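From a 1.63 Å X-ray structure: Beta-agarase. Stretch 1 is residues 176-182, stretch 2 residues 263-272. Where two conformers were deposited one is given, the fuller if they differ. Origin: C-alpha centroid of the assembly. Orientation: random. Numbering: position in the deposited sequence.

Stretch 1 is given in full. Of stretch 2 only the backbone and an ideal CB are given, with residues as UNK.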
# COMPACT_ATOMS: atom_id res chain seq x y z
N SER A 176 4.42 7.55 1.66
CA SER A 176 4.77 7.94 3.02
C SER A 176 5.44 6.79 3.75
O SER A 176 5.78 5.74 3.17
CB SER A 176 3.49 8.39 3.76
OG SER A 176 3.88 9.14 4.90
N HIS A 177 5.69 7.00 5.03
CA HIS A 177 6.24 5.98 5.94
C HIS A 177 5.95 6.47 7.36
O HIS A 177 5.63 7.65 7.54
CB HIS A 177 7.73 5.81 5.68
CG HIS A 177 8.57 6.93 6.23
ND1 HIS A 177 8.77 8.11 5.56
CD2 HIS A 177 9.16 7.07 7.46
CE1 HIS A 177 9.53 8.91 6.28
NE2 HIS A 177 9.76 8.30 7.51
N HIS A 178 6.11 5.58 8.36
CA HIS A 178 5.85 5.98 9.78
C HIS A 178 6.98 5.41 10.64
O HIS A 178 7.42 4.28 10.36
CB HIS A 178 4.53 5.44 10.31
CG HIS A 178 3.31 5.94 9.61
ND1 HIS A 178 2.46 6.79 10.23
CD2 HIS A 178 2.79 5.67 8.38
CE1 HIS A 178 1.44 7.06 9.43
NE2 HIS A 178 1.62 6.38 8.26
N VAL A 179 7.38 6.20 11.62
CA VAL A 179 8.10 5.63 12.74
C VAL A 179 7.35 6.02 14.02
O VAL A 179 6.95 7.16 14.24
CB VAL A 179 9.58 6.04 12.78
CG1 VAL A 179 10.37 5.41 11.65
CG2 VAL A 179 9.79 7.54 12.78
N PHE A 180 7.16 4.99 14.84
CA PHE A 180 6.41 5.09 16.03
C PHE A 180 7.34 5.15 17.25
O PHE A 180 8.52 4.87 17.15
CB PHE A 180 5.47 3.89 16.16
CG PHE A 180 4.44 3.81 15.04
CD1 PHE A 180 3.26 4.53 15.12
CD2 PHE A 180 4.68 3.04 13.90
CE1 PHE A 180 2.32 4.47 14.10
CE2 PHE A 180 3.74 2.99 12.89
CZ PHE A 180 2.57 3.73 12.98
N ASN A 181 6.74 5.52 18.38
CA ASN A 181 7.51 5.60 19.62
C ASN A 181 6.56 5.27 20.77
O ASN A 181 5.40 5.64 20.75
CB ASN A 181 8.11 6.99 19.78
CG ASN A 181 9.13 7.08 20.90
OD1 ASN A 181 10.02 6.25 21.01
ND2 ASN A 181 8.99 8.11 21.72
N ASN A 182 7.05 4.52 21.76
CA ASN A 182 6.27 4.28 23.00
C ASN A 182 4.94 3.59 22.72
O ASN A 182 3.88 4.03 23.24
CB ASN A 182 5.98 5.58 23.75
CG ASN A 182 7.21 6.16 24.39
OD1 ASN A 182 8.06 5.42 24.88
ND2 ASN A 182 7.34 7.47 24.35
N UNK A 263 15.83 15.70 10.16
CA UNK A 263 15.86 14.47 9.36
C UNK A 263 14.41 14.15 8.95
O UNK A 263 13.55 14.04 9.82
CB UNK A 263 16.49 13.31 10.14
N UNK A 264 14.14 13.98 7.65
CA UNK A 264 12.71 13.82 7.24
C UNK A 264 12.25 12.38 7.33
O UNK A 264 11.02 12.19 7.29
CB UNK A 264 12.50 14.32 5.81
N UNK A 265 13.15 11.40 7.56
CA UNK A 265 12.74 10.02 7.82
C UNK A 265 12.38 9.78 9.28
O UNK A 265 11.47 9.03 9.55
CB UNK A 265 13.86 9.06 7.40
N UNK A 266 13.07 10.50 10.17
CA UNK A 266 12.88 10.29 11.64
C UNK A 266 13.05 11.62 12.37
O UNK A 266 14.08 11.90 12.97
CB UNK A 266 13.87 9.26 12.19
N UNK A 267 12.04 12.44 12.28
CA UNK A 267 12.14 13.84 12.63
C UNK A 267 12.48 14.01 14.12
O UNK A 267 13.25 14.92 14.45
CB UNK A 267 10.83 14.56 12.29
N UNK A 268 11.87 13.21 14.94
CA UNK A 268 11.95 13.39 16.42
C UNK A 268 12.89 12.33 17.01
O UNK A 268 12.87 12.13 18.22
CB UNK A 268 10.57 13.29 17.06
N UNK A 269 13.65 11.66 16.16
CA UNK A 269 14.65 10.64 16.57
C UNK A 269 14.04 9.55 17.44
O UNK A 269 14.49 9.26 18.56
CB UNK A 269 15.80 11.30 17.33
N UNK A 270 13.03 8.91 16.92
CA UNK A 270 12.46 7.77 17.57
C UNK A 270 13.23 6.47 17.30
O UNK A 270 12.83 5.43 17.87
CB UNK A 270 11.00 7.62 17.13
N UNK A 271 14.27 6.48 16.46
CA UNK A 271 14.99 5.26 16.13
C UNK A 271 16.38 5.27 16.76
O UNK A 271 17.20 4.47 16.40
CB UNK A 271 15.09 5.09 14.61
N UNK A 272 16.59 6.22 17.64
CA UNK A 272 17.84 6.42 18.34
C UNK A 272 18.99 6.49 17.34
O UNK A 272 19.96 5.76 17.46
CB UNK A 272 18.07 5.30 19.36

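Residues 176-181 form a strand whose alternate side chains, His177, Val179 and Asn181, point toward the loop 263-272. At position 263 CB lies out of reach of the strand, and many side chains would fit. It is Asn263, whose OD1 turns back on its own loop, accepting a hydrogen bond from the backbone N of position 266 at 2.9 Å and a weak one from the N of 265. Position 264 points sideways with no strand atom near its CB; the residue is Val264, and its carbonyl O lies 3.7 Å from His177 CE1, at the ring edge.

At position 265 the backbone does the main work: His177 NE2 donates to the carbonyl O of 265 at 2.8 Å with a nearly straight angle of 165°. CB points sideways, 4.2 Å from His177 NE2, which suits an aliphatic or small polar side chain. Leu265 occupies the site, its CB packing beside the imidazole.

Position 266 also points sideways, its CB 4.5 Å from Val179 CG2, and it opens a type I turn ending at 269. Asp, Asn, Ser or Thr would suit this first turn position, where a side-chain acceptor can meet free backbone NH groups. Asp266 does so: OD1 accepts from the N of position 270 at 2.8 Å and OD2 from the N of position 271 at 2.9 Å, while OD1 also touches Val179 CG2 at 3.6 Å.

Positions 267 and 268 fill the middle of the turn without contacting the strand, leaving wide choice; they are Lys267, extended with its end leading away, and Tyr268. At 269 phi/psi of 54/57° favors Gly, Asn or Asp, and Asn269 is found; its N bonds to Asp266 O at 3.2 Å, closing the turn.

Position 270 points toward the strand, with CB 3.7 Å from Phe180 O and 4.0 Å from Asn181 CB. A flat or long side chain could lie along the strand here, so an aromatic, Leu or Met would suit. Tyr270 places one ring face under Asn181 CB, a CH-pi contact 3.5 Å from CB to the ring centroid, while its edge atom CD2 meets Val179 O at 3.4 Å. A water donates to both Phe180 O and Tyr270 O.

Position 271 points sideways and tolerates small or beta-branched residues. In Thr271, OG1 donates to Asp266 OD2 at 2.6 Å, and CG2 packs 4.1 Å from Val179 CG1. Position 272, out of reach with phi/psi of 53/51°, again favors Gly or Asn, and is Asn272.

Stretch 2 (263-272) NVLDKYNYTN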
# COMPACT_ATOMS: atom_id res chain seq x y z
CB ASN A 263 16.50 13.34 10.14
CG ASN A 263 16.61 12.05 9.35
OD1 ASN A 263 15.59 11.40 9.13
ND2 ASN A 263 17.82 11.68 8.93
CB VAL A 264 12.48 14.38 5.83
CG1 VAL A 264 12.78 15.84 5.75
CG2 VAL A 264 13.20 13.58 4.76
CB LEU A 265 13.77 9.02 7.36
CG LEU A 265 13.87 9.15 5.85
CD1 LEU A 265 15.08 9.94 5.40
CD2 LEU A 265 13.63 7.88 5.12
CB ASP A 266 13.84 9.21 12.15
CG ASP A 266 13.68 8.93 13.64
OD1 ASP A 266 12.59 9.23 14.19
OD2 ASP A 266 14.64 8.36 14.22
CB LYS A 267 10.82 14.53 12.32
CG LYS A 267 10.78 16.00 12.70
CD LYS A 267 9.54 16.71 12.18
CE LYS A 267 9.56 18.19 12.53
NZ LYS A 267 8.40 18.92 11.93
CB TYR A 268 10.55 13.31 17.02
CG TYR A 268 9.65 14.39 16.52
CD1 TYR A 268 9.80 15.70 16.91
CD2 TYR A 268 8.67 14.09 15.57
CE1 TYR A 268 9.01 16.70 16.39
CE2 TYR A 268 7.85 15.08 15.06
CZ TYR A 268 8.00 16.38 15.49
OH TYR A 268 7.17 17.34 14.99
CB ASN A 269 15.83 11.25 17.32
CG ASN A 269 16.90 10.21 17.58
OD1 ASN A 269 16.80 9.09 17.08
ND2 ASN A 269 17.86 10.53 18.43
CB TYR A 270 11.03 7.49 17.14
CG TYR A 270 10.06 8.60 17.38
CD1 TYR A 270 10.21 9.52 18.42
CD2 TYR A 270 8.91 8.67 16.62
CE1 TYR A 270 9.28 10.52 18.62
CE2 TYR A 270 7.99 9.67 16.81
CZ TYR A 270 8.16 10.60 17.82
OH TYR A 270 7.23 11.60 18.02
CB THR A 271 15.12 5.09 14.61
OG1 THR A 271 15.98 6.10 14.08
CG2 THR A 271 13.77 5.12 13.93
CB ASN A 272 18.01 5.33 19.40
CG ASN A 272 19.27 5.49 20.23
OD1 ASN A 272 19.77 6.60 20.42
ND2 ASN A 272 19.81 4.38 20.70
O HOH W 1 10.65 3.76 16.12
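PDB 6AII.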